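Glycoside hydrolase family 43 (Halothermothrix orenii, PDB 4QQS) hydrolyses O-glycosidic bonds as a five-bladed beta-propeller glycosidase with alpha-L-arabinofuranosidase activity, probably acting in plant polysaccharide breakdown. Local coordinates at residues 21-26 with 81-86; 28-33 with 39-44; 218-223 with 271-276. One frame throughout, in Å; residues are numbered along the deposited sequence.

The three contacts lie within one five-bladed beta-propeller, one inside a sheet and two between sheets. Contact 2 pairs strands 26-32 and 38-44 inside a four-stranded antiparallel sheet, while contact 1 leads from strand 16-23 of that sheet to strand 82-90 of another. Along the chain contact 2 is nested in the loop that contact 1 closes; their centres lie about 12 Å apart, and they touch through the Arg26-Glu43 salt bridge and through Met85 on Tyr30. Contact 3 follows later and joins two sheets, through strands 221-227 and 268-275. Its centre is about 25 Å from contact 1's and about 18 Å from contact 2's, and Tyr220 and His273 bring it to the predicted catalytic residues.

Contact 1: residues 21-26 with 81-86; sequences LKHESR and NKFYMT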
loop_
_atom_site.group_PDB
_atom_site.type_symbol
_atom_site.label_atom_id
_atom_site.label_comp_id
_atom_site.label_asym_id
_atom_site.label_seq_id
_atom_site.Cartn_x
_atom_site.Cartn_y
_atom_site.Cartn_z
ATOM N N LEU A 21 3.287 0.418 -9.975
ATOM C CA LEU A 21 3.031 -0.626 -10.953
ATOM C C LEU A 21 4.005 -0.491 -12.111
ATOM O O LEU A 21 4.190 0.578 -12.671
ATOM C CB LEU A 21 1.607 -0.536 -11.491
ATOM C CG LEU A 21 1.241 -1.658 -12.470
ATOM C CD1 LEU A 21 1.330 -3.053 -11.818
ATOM C CD2 LEU A 21 -0.137 -1.422 -13.036
ATOM N N LYS A 22 4.649 -1.597 -12.452
ATOM C CA LYS A 22 5.454 -1.686 -13.670
ATOM C C LYS A 22 4.592 -2.206 -14.808
ATOM O O LYS A 22 3.927 -3.225 -14.654
ATOM C CB LYS A 22 6.647 -2.615 -13.456
ATOM C CG LYS A 22 7.627 -2.586 -14.618
ATOM C CD LYS A 22 8.789 -3.521 -14.425
ATOM C CE LYS A 22 9.745 -3.415 -15.586
ATOM N NZ LYS A 22 10.890 -4.361 -15.467
ATOM N N HIS A 23 4.590 -1.490 -15.933
ATOM C CA HIS A 23 3.848 -1.915 -17.112
ATOM C C HIS A 23 4.605 -1.491 -18.366
ATOM O O HIS A 23 4.919 -0.317 -18.529
ATOM C CB HIS A 23 2.441 -1.308 -17.147
ATOM C CG HIS A 23 1.554 -1.954 -18.164
ATOM N ND1 HIS A 23 1.208 -1.360 -19.359
ATOM C CD2 HIS A 23 0.968 -3.175 -18.167
ATOM C CE1 HIS A 23 0.427 -2.179 -20.042
ATOM N NE2 HIS A 23 0.271 -3.288 -19.343
ATOM N N GLU A 24 4.885 -2.447 -19.252
ATOM C CA GLU A 24 5.530 -2.178 -20.542
ATOM C C GLU A 24 6.756 -1.274 -20.388
ATOM O O GLU A 24 6.904 -0.262 -21.056
ATOM C CB GLU A 24 4.508 -1.639 -21.558
ATOM C CG GLU A 24 3.433 -2.691 -21.860
ATOM C CD GLU A 24 2.475 -2.330 -22.979
ATOM O OE1 GLU A 24 2.342 -1.129 -23.303
ATOM O OE2 GLU A 24 1.838 -3.262 -23.521
ATOM N N SER A 25 7.616 -1.660 -19.456
ATOM C CA SER A 25 8.939 -1.045 -19.257
ATOM C C SER A 25 8.888 0.366 -18.660
ATOM O O SER A 25 9.887 1.095 -18.670
ATOM C CB SER A 25 9.757 -1.050 -20.555
ATOM O OG SER A 25 9.940 -2.371 -21.030
ATOM N N ARG A 26 7.736 0.734 -18.120
ATOM C CA ARG A 26 7.585 1.999 -17.430
ATOM C C ARG A 26 7.008 1.715 -16.048
ATOM O O ARG A 26 6.313 0.718 -15.842
ATOM C CB ARG A 26 6.651 2.930 -18.204
ATOM C CG ARG A 26 7.012 3.146 -19.658
ATOM C CD ARG A 26 8.341 3.815 -19.823
ATOM N NE ARG A 26 8.425 5.088 -19.120
ATOM C CZ ARG A 26 9.386 5.988 -19.315
ATOM N NH1 ARG A 26 10.350 5.771 -20.211
ATOM N NH2 ARG A 26 9.377 7.114 -18.610
ATOM N N ASN A 81 -6.641 -7.099 -19.290
ATOM C CA ASN A 81 -6.201 -6.180 -20.329
ATOM C C ASN A 81 -6.625 -4.734 -20.089
ATOM O O ASN A 81 -6.747 -3.968 -21.037
ATOM C CB ASN A 81 -6.662 -6.654 -21.710
ATOM C CG ASN A 81 -5.739 -6.196 -22.811
ATOM O OD1 ASN A 81 -4.532 -6.050 -22.599
ATOM N ND2 ASN A 81 -6.294 -5.969 -23.996
ATOM N N LYS A 82 -6.839 -4.359 -18.829
ATOM C CA LYS A 82 -7.006 -2.946 -18.495
ATOM C C LYS A 82 -6.507 -2.682 -17.091
ATOM O O LYS A 82 -6.053 -3.594 -16.412
ATOM C CB LYS A 82 -8.442 -2.456 -18.688
ATOM C CG LYS A 82 -9.467 -2.934 -17.702
ATOM C CD LYS A 82 -10.808 -2.309 -18.089
ATOM C CE LYS A 82 -11.897 -2.550 -17.075
ATOM N NZ LYS A 82 -13.154 -1.838 -17.438
ATOM N N PHE A 83 -6.563 -1.415 -16.687
ATOM C CA PHE A 83 -6.081 -1.008 -15.376
ATOM C C PHE A 83 -7.238 -0.805 -14.429
ATOM O O PHE A 83 -8.211 -0.144 -14.767
ATOM C CB PHE A 83 -5.233 0.261 -15.486
ATOM C CG PHE A 83 -4.055 0.093 -16.389
ATOM C CD1 PHE A 83 -4.176 0.285 -17.756
ATOM C CD2 PHE A 83 -2.840 -0.331 -15.887
ATOM C CE1 PHE A 83 -3.099 0.083 -18.592
ATOM C CE2 PHE A 83 -1.758 -0.525 -16.726
ATOM C CZ PHE A 83 -1.894 -0.316 -18.073
ATOM N N TYR A 84 -7.131 -1.391 -13.243
ATOM C CA TYR A 84 -8.117 -1.225 -12.183
ATOM C C TYR A 84 -7.455 -0.554 -10.994
ATOM O O TYR A 84 -6.399 -0.980 -10.546
ATOM C CB TYR A 84 -8.690 -2.564 -11.729
ATOM C CG TYR A 84 -9.606 -3.223 -12.723
ATOM C CD1 TYR A 84 -9.108 -4.027 -13.725
ATOM C CD2 TYR A 84 -10.982 -3.058 -12.641
ATOM C CE1 TYR A 84 -9.938 -4.650 -14.620
ATOM C CE2 TYR A 84 -11.827 -3.673 -13.546
ATOM C CZ TYR A 84 -11.297 -4.472 -14.533
ATOM O OH TYR A 84 -12.111 -5.110 -15.442
ATOM N N MET A 85 -8.105 0.491 -10.488
ATOM C CA MET A 85 -7.652 1.213 -9.318
ATOM C C MET A 85 -8.630 1.009 -8.171
ATOM O O MET A 85 -9.824 1.218 -8.325
ATOM C CB MET A 85 -7.556 2.709 -9.600
ATOM C CG MET A 85 -7.051 3.521 -8.403
ATOM S SD MET A 85 -7.014 5.304 -8.664
ATOM C CE MET A 85 -5.647 5.472 -9.805
ATOM N N THR A 86 -8.112 0.607 -7.020
ATOM C CA THR A 86 -8.860 0.692 -5.782
ATOM C C THR A 86 -8.373 1.901 -5.007
ATOM O O THR A 86 -7.224 2.327 -5.144
ATOM C CB THR A 86 -8.684 -0.573 -4.909
ATOM O OG1 THR A 86 -7.290 -0.858 -4.747
ATOM C CG2 THR A 86 -9.378 -1.774 -5.526
#
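Phe83 drives the edge of its ring into the face of the His23 imidazole, a T-shaped pair with centroids 4.8 Å apart and planes at 78°. Phe83 CZ leads the approach: it stands 3.5 Å from His23 ND1 and lies over the imidazole toward its rim, while Phe83 CE2 lies 3.9 Å from His23 CG. Leu21 adds a lighter apolar touch, its CD2 methyl sitting 4.1 Å from Phe83 CD2, near the plane of the phenyl ring and at its edge. The nearest CA atoms, those of His23 and Phe83, are 10.1 Å apart, too far for backbone pairing, and no hydrogen bond crosses the gap. Strands 16-23 and 82-90 belong to two different four-stranded sheets, consistent with successive blades of the five-bladed propeller. The His23 ring is swung opposite its own backbone N (chi1 -167°), with its face turned to Phe83. With an alanine in place of this histidine, the edge of Phe83 would probably lose the aromatic face it abuts, leaving a gap between the two sheets. On the other side of the imidazole Glu24 CG lies against the opposite face, so the ring is sandwiched. The type I' turn from His23 to Arg26 fixes the backbone beneath it, closed by a bond from His23 N to Arg26 O at 2.8 Å. Farther out, Phe78 meets both rings, and Val76 and Pro106 pack on Phe83.

Contact 2: residues 28-33 with 39-44; sequences YLYATS and FKVWES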
loop_
_atom_site.group_PDB
_atom_site.type_symbol
_atom_site.label_atom_id
_atom_site.label_comp_id
_atom_site.label_asym_id
_atom_site.label_seq_id
_atom_site.Cartn_x
_atom_site.Cartn_y
_atom_site.Cartn_z
ATOM N N TYR A 28 4.767 3.372 -12.826
ATOM C CA TYR A 28 3.727 4.335 -12.487
ATOM C C TYR A 28 3.522 4.302 -10.988
ATOM O O TYR A 28 3.214 3.252 -10.426
ATOM C CB TYR A 28 2.422 4.006 -13.218
ATOM C CG TYR A 28 2.639 3.994 -14.705
ATOM C CD1 TYR A 28 2.578 5.167 -15.437
ATOM C CD2 TYR A 28 2.962 2.821 -15.377
ATOM C CE1 TYR A 28 2.803 5.175 -16.795
ATOM C CE2 TYR A 28 3.203 2.815 -16.738
ATOM C CZ TYR A 28 3.119 3.995 -17.449
ATOM O OH TYR A 28 3.349 3.987 -18.817
ATOM N N LEU A 29 3.749 5.448 -10.356
ATOM C CA LEU A 29 3.580 5.622 -8.933
ATOM C C LEU A 29 2.300 6.388 -8.678
ATOM O O LEU A 29 2.102 7.463 -9.229
ATOM C CB LEU A 29 4.769 6.417 -8.386
ATOM C CG LEU A 29 4.609 7.090 -7.015
ATOM C CD1 LEU A 29 4.654 6.033 -5.984
ATOM C CD2 LEU A 29 5.676 8.121 -6.755
ATOM N N TYR A 30 1.442 5.828 -7.833
ATOM C CA TYR A 30 0.204 6.452 -7.395
ATOM C C TYR A 30 0.313 6.591 -5.887
ATOM O O TYR A 30 0.823 5.693 -5.231
ATOM C CB TYR A 30 -1.006 5.579 -7.750
ATOM C CG TYR A 30 -1.051 5.118 -9.190
ATOM C CD1 TYR A 30 -0.361 3.988 -9.596
ATOM C CD2 TYR A 30 -1.770 5.815 -10.148
ATOM C CE1 TYR A 30 -0.387 3.554 -10.899
ATOM C CE2 TYR A 30 -1.804 5.381 -11.468
ATOM C CZ TYR A 30 -1.101 4.246 -11.831
ATOM O OH TYR A 30 -1.096 3.777 -13.121
ATOM N N ALA A 31 -0.167 7.686 -5.315
ATOM C CA ALA A 31 -0.011 7.909 -3.885
ATOM C C ALA A 31 -1.135 8.749 -3.332
ATOM O O ALA A 31 -1.780 9.512 -4.058
ATOM C CB ALA A 31 1.332 8.589 -3.587
ATOM N N THR A 32 -1.360 8.621 -2.029
ATOM C CA THR A 32 -2.106 9.634 -1.288
ATOM C C THR A 32 -1.415 10.972 -1.547
ATOM O O THR A 32 -0.200 11.090 -1.398
ATOM C CB THR A 32 -2.112 9.310 0.207
ATOM O OG1 THR A 32 -2.666 8.006 0.382
ATOM C CG2 THR A 32 -2.911 10.323 0.985
ATOM N N SER A 33 -2.184 11.963 -1.982
ATOM C CA SER A 33 -1.595 13.156 -2.558
ATOM C C SER A 33 -2.622 14.277 -2.460
ATOM O O SER A 33 -2.651 14.998 -1.459
ATOM C CB SER A 33 -1.119 12.839 -3.989
ATOM O OG SER A 33 -2.118 12.170 -4.758
ATOM N N PHE A 39 -5.989 11.354 -6.931
ATOM C CA PHE A 39 -4.654 10.785 -6.839
ATOM C C PHE A 39 -3.788 11.173 -8.004
ATOM O O PHE A 39 -4.145 10.942 -9.162
ATOM C CB PHE A 39 -4.727 9.253 -6.733
ATOM C CG PHE A 39 -5.636 8.802 -5.635
ATOM C CD1 PHE A 39 -5.231 8.902 -4.316
ATOM C CD2 PHE A 39 -6.906 8.334 -5.913
ATOM C CE1 PHE A 39 -6.083 8.553 -3.296
ATOM C CE2 PHE A 39 -7.775 7.986 -4.897
ATOM C CZ PHE A 39 -7.361 8.093 -3.585
ATOM N N LYS A 40 -2.627 11.720 -7.669
ATOM C CA LYS A 40 -1.574 11.975 -8.628
ATOM C C LYS A 40 -0.880 10.686 -9.041
ATOM O O LYS A 40 -0.844 9.694 -8.305
ATOM C CB LYS A 40 -0.545 12.933 -8.029
ATOM C CG LYS A 40 -1.069 14.345 -7.840
ATOM C CD LYS A 40 -0.090 15.243 -7.118
ATOM C CE LYS A 40 -0.542 16.694 -7.186
ATOM N NZ LYS A 40 0.249 17.591 -6.310
ATOM N N VAL A 41 -0.315 10.738 -10.239
ATOM C CA VAL A 41 0.531 9.691 -10.788
ATOM C C VAL A 41 1.848 10.308 -11.260
ATOM O O VAL A 41 1.864 11.406 -11.816
ATOM C CB VAL A 41 -0.181 8.904 -11.921
ATOM C CG1 VAL A 41 -0.601 9.818 -13.067
ATOM C CG2 VAL A 41 0.672 7.735 -12.401
ATOM N N TRP A 42 2.939 9.591 -10.990
ATOM C CA TRP A 42 4.269 9.936 -11.461
ATOM C C TRP A 42 4.778 8.766 -12.300
ATOM O O TRP A 42 4.438 7.604 -12.048
ATOM C CB TRP A 42 5.234 10.166 -10.299
ATOM C CG TRP A 42 4.927 11.299 -9.363
ATOM C CD1 TRP A 42 5.577 12.497 -9.313
ATOM C CD2 TRP A 42 3.931 11.347 -8.321
ATOM N NE1 TRP A 42 5.064 13.278 -8.310
ATOM C CE2 TRP A 42 4.055 12.601 -7.685
ATOM C CE3 TRP A 42 2.970 10.446 -7.847
ATOM C CZ2 TRP A 42 3.250 12.984 -6.619
ATOM C CZ3 TRP A 42 2.177 10.836 -6.778
ATOM C CH2 TRP A 42 2.323 12.088 -6.181
ATOM N N GLU A 43 5.621 9.072 -13.279
ATOM C CA GLU A 43 6.172 8.057 -14.159
ATOM C C GLU A 43 7.697 8.039 -14.078
ATOM O O GLU A 43 8.336 9.088 -13.909
ATOM C CB GLU A 43 5.727 8.320 -15.596
ATOM C CG GLU A 43 6.088 7.206 -16.556
ATOM C CD GLU A 43 5.716 7.511 -17.991
ATOM O OE1 GLU A 43 4.612 8.031 -18.221
ATOM O OE2 GLU A 43 6.534 7.225 -18.888
ATOM N N SER A 44 8.285 6.849 -14.230
ATOM C CA SER A 44 9.736 6.678 -14.252
ATOM C C SER A 44 10.119 5.530 -15.171
ATOM O O SER A 44 9.398 4.545 -15.266
ATOM C CB SER A 44 10.223 6.342 -12.842
ATOM O OG SER A 44 11.608 6.049 -12.817
HETATM O O HOH W 1 3.316 6.398 -20.090
#
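Leu29 and Trp42 form a hydrogen-bonded antiparallel pair, Leu29 N to Trp42 O at 2.8 Å and Trp42 N to Leu29 O at 2.9 Å, within strands whose directions differ by 155°. On the face they share, Leu29 CD2 lies 3.7 Å from Trp42 CE3, and the indole also brings its CZ3 to the methyl of Ala31 and its CH2 to Ser33 CB. The face carrying Tyr28, Tyr30, Val41 and Glu43 is built differently. With Val41 CG1 between the backbone N and the carbonyl carbon (chi1 59°), Val41 CG2 is left opposite N and so lies over the Tyr30 ring as a CH-pi contact, 4.0 Å from its centroid. Tyr28 and Glu43, a non-hydrogen-bonded pair, run side by side with ring and carboxylate planes 56° apart; a water 2.7 Å from Tyr28 OH donates to Glu43 OE1. That carboxylate also meets Lys53 and Arg26 in salt bridges, which would be expected to stabilise its negative charge. Toward the hairpin's connecting end the regular pairing gives way to Ser33. Its OG accepts from Lys40 N at 3.0 Å, nearly straight, and donates to Ala31 O at 2.8 Å from above the carbonyl plane, so one hydroxyl links both strands. Thr32 OG1 bonds to Asp17, the predicted proton acceptor, and to Ala73 N. The hairpin forms the middle of its four-stranded propeller blade: strand 16-23 flanks it through Leu29 on Val20, strand 51-58 through Trp42 on Leu52, and strand 72-79 of the next sheet meets Tyr30 and Phe39.

Contact 3: residues 218-223 with 271-276; sequences PDYSIG and VYHTHT
Tyr220 and His273 meet rim to rim in the tight part of this contact, CE2 of the tyrosine standing 3.5 Å from CE1 of the histidine. The ring planes differ by only 9°, yet the centroids are 5.7 Å apart and neither ring covers the other, which rules out a stack. His273 CG is placed between the backbone N and the carbonyl carbon (chi1 66°), a torsion that turns the imidazole toward Tyr220. A water spans the polar rims more loosely: it donates to Tyr220 OH at 3.2 Å and lies 3.3 Å from His273 NE2, in the plane of the imidazole. Looser still are the flanks. Ile222 CD1 touches Tyr272 CB at 4.1 Å, while the Tyr272 side chain leads away, its OH hydrogen-bonded to Asp290; at the other end Pro218 N and His275 NE2 approach only to 4.2 Å. No direct hydrogen bond joins the segments, which come from different sheets. Tyr220 OH bonds to Glu195, the predicted proton donor, and His273 NE2 makes a weak hydrogen bond to Asp17, the predicted proton acceptor. The two rings thus border the predicted catalytic acids, consistent with the acidic centre of a GH43 five-bladed beta-propeller.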
loop_
_atom_site.group_PDB
_atom_site.type_symbol
_atom_site.label_atom_id
_atom_site.label_comp_id
_atom_site.label_asym_id
_atom_site.label_seq_id
_atom_site.Cartn_x
_atom_site.Cartn_y
_atom_site.Cartn_z
ATOM N N PRO A 218 7.639 8.252 14.517
ATOM C CA PRO A 218 8.839 7.645 13.930
ATOM C C PRO A 218 8.788 6.118 13.963
ATOM O O PRO A 218 9.472 5.480 13.166
ATOM C CB PRO A 218 9.971 8.188 14.808
ATOM C CG PRO A 218 9.411 9.408 15.388
ATOM C CD PRO A 218 7.976 9.165 15.615
ATOM N N ASP A 219 7.980 5.553 14.857
ATOM C CA ASP A 219 7.899 4.111 15.028
ATOM C C ASP A 219 6.994 3.400 14.024
ATOM O O ASP A 219 6.886 2.178 14.078
ATOM C CB ASP A 219 7.487 3.772 16.456
ATOM C CG ASP A 219 8.549 4.169 17.456
ATOM O OD1 ASP A 219 9.743 3.899 17.194
ATOM O OD2 ASP A 219 8.182 4.770 18.490
ATOM N N TYR A 220 6.359 4.141 13.116
ATOM C CA TYR A 220 5.690 3.496 11.988
ATOM C C TYR A 220 6.729 2.609 11.312
ATOM O O TYR A 220 7.867 3.026 11.108
ATOM C CB TYR A 220 5.139 4.527 11.024
ATOM C CG TYR A 220 4.018 4.066 10.124
ATOM C CD1 TYR A 220 2.841 3.570 10.652
ATOM C CD2 TYR A 220 4.115 4.185 8.749
ATOM C CE1 TYR A 220 1.775 3.217 9.829
ATOM C CE2 TYR A 220 3.065 3.839 7.915
ATOM C CZ TYR A 220 1.897 3.369 8.457
ATOM O OH TYR A 220 0.867 3.063 7.590
ATOM N N SER A 221 6.363 1.368 11.008
ATOM C CA SER A 221 7.336 0.413 10.493
ATOM C C SER A 221 6.622 -0.756 9.835
ATOM O O SER A 221 5.405 -0.931 10.002
ATOM C CB SER A 221 8.289 -0.043 11.599
ATOM O OG SER A 221 7.644 -0.163 12.857
ATOM N N ILE A 222 7.391 -1.535 9.084
ATOM C CA ILE A 222 6.875 -2.594 8.231
ATOM C C ILE A 222 7.300 -3.959 8.735
ATOM O O ILE A 222 8.483 -4.189 9.026
ATOM C CB ILE A 222 7.374 -2.400 6.780
ATOM C CG1 ILE A 222 6.797 -1.096 6.224
ATOM C CG2 ILE A 222 7.011 -3.591 5.905
ATOM C CD1 ILE A 222 7.460 -0.605 4.960
ATOM N N GLY A 223 6.323 -4.862 8.821
ATOM C CA GLY A 223 6.561 -6.259 9.113
ATOM C C GLY A 223 5.960 -7.127 8.026
ATOM O O GLY A 223 5.373 -6.625 7.067
ATOM N N VAL A 271 9.010 -0.192 -2.165
ATOM C CA VAL A 271 8.759 1.226 -2.351
ATOM C C VAL A 271 7.955 1.658 -1.133
ATOM O O VAL A 271 6.901 1.099 -0.866
ATOM C CB VAL A 271 7.972 1.507 -3.635
ATOM C CG1 VAL A 271 7.810 3.008 -3.807
ATOM C CG2 VAL A 271 8.665 0.880 -4.861
ATOM N N TYR A 272 8.462 2.619 -0.370
ATOM C CA TYR A 272 7.896 2.947 0.929
ATOM C C TYR A 272 8.036 4.431 1.209
ATOM O O TYR A 272 8.885 5.104 0.621
ATOM C CB TYR A 272 8.571 2.117 2.040
ATOM C CG TYR A 272 10.055 2.363 2.183
ATOM C CD1 TYR A 272 10.976 1.748 1.342
ATOM C CD2 TYR A 272 10.530 3.225 3.154
ATOM C CE1 TYR A 272 12.346 1.986 1.471
ATOM C CE2 TYR A 272 11.899 3.463 3.300
ATOM C CZ TYR A 272 12.799 2.853 2.451
ATOM O OH TYR A 272 14.139 3.129 2.622
ATOM N N HIS A 273 7.207 4.941 2.111
ATOM C CA HIS A 273 7.338 6.330 2.501
ATOM C C HIS A 273 8.089 6.477 3.814
ATOM O O HIS A 273 8.189 5.546 4.587
ATOM C CB HIS A 273 6.000 7.057 2.540
ATOM C CG HIS A 273 5.030 6.600 3.581
ATOM N ND1 HIS A 273 5.257 6.462 4.938
ATOM C CD2 HIS A 273 3.727 6.338 3.387
ATOM C CE1 HIS A 273 4.111 6.097 5.512
ATOM N NE2 HIS A 273 3.176 6.035 4.590
ATOM N N THR A 274 8.648 7.669 4.010
ATOM C CA THR A 274 9.196 8.098 5.298
ATOM C C THR A 274 8.763 9.545 5.531
ATOM O O THR A 274 8.339 10.234 4.609
ATOM C CB THR A 274 10.733 8.027 5.327
ATOM O OG1 THR A 274 11.254 8.803 4.246
ATOM C CG2 THR A 274 11.231 6.603 5.227
ATOM N N HIS A 275 8.911 10.043 6.751
ATOM C CA HIS A 275 8.529 11.427 6.999
ATOM C C HIS A 275 9.471 12.383 6.301
ATOM O O HIS A 275 10.693 12.237 6.356
ATOM C CB HIS A 275 8.518 11.734 8.483
ATOM C CG HIS A 275 7.551 10.900 9.252
ATOM N ND1 HIS A 275 6.183 10.941 9.093
ATOM C CD2 HIS A 275 7.797 9.969 10.193
ATOM C CE1 HIS A 275 5.639 10.064 9.920
ATOM N NE2 HIS A 275 6.599 9.479 10.611
ATOM N N THR A 276 8.896 13.383 5.654
ATOM C CA THR A 276 9.704 14.384 4.971
ATOM C C THR A 276 10.523 15.184 5.990
ATOM O O THR A 276 11.664 15.572 5.722
ATOM C CB THR A 276 8.807 15.302 4.113
ATOM O OG1 THR A 276 8.085 14.486 3.186
ATOM C CG2 THR A 276 9.622 16.346 3.356
HETATM O O HOH W 2 0.203 5.801 5.973
#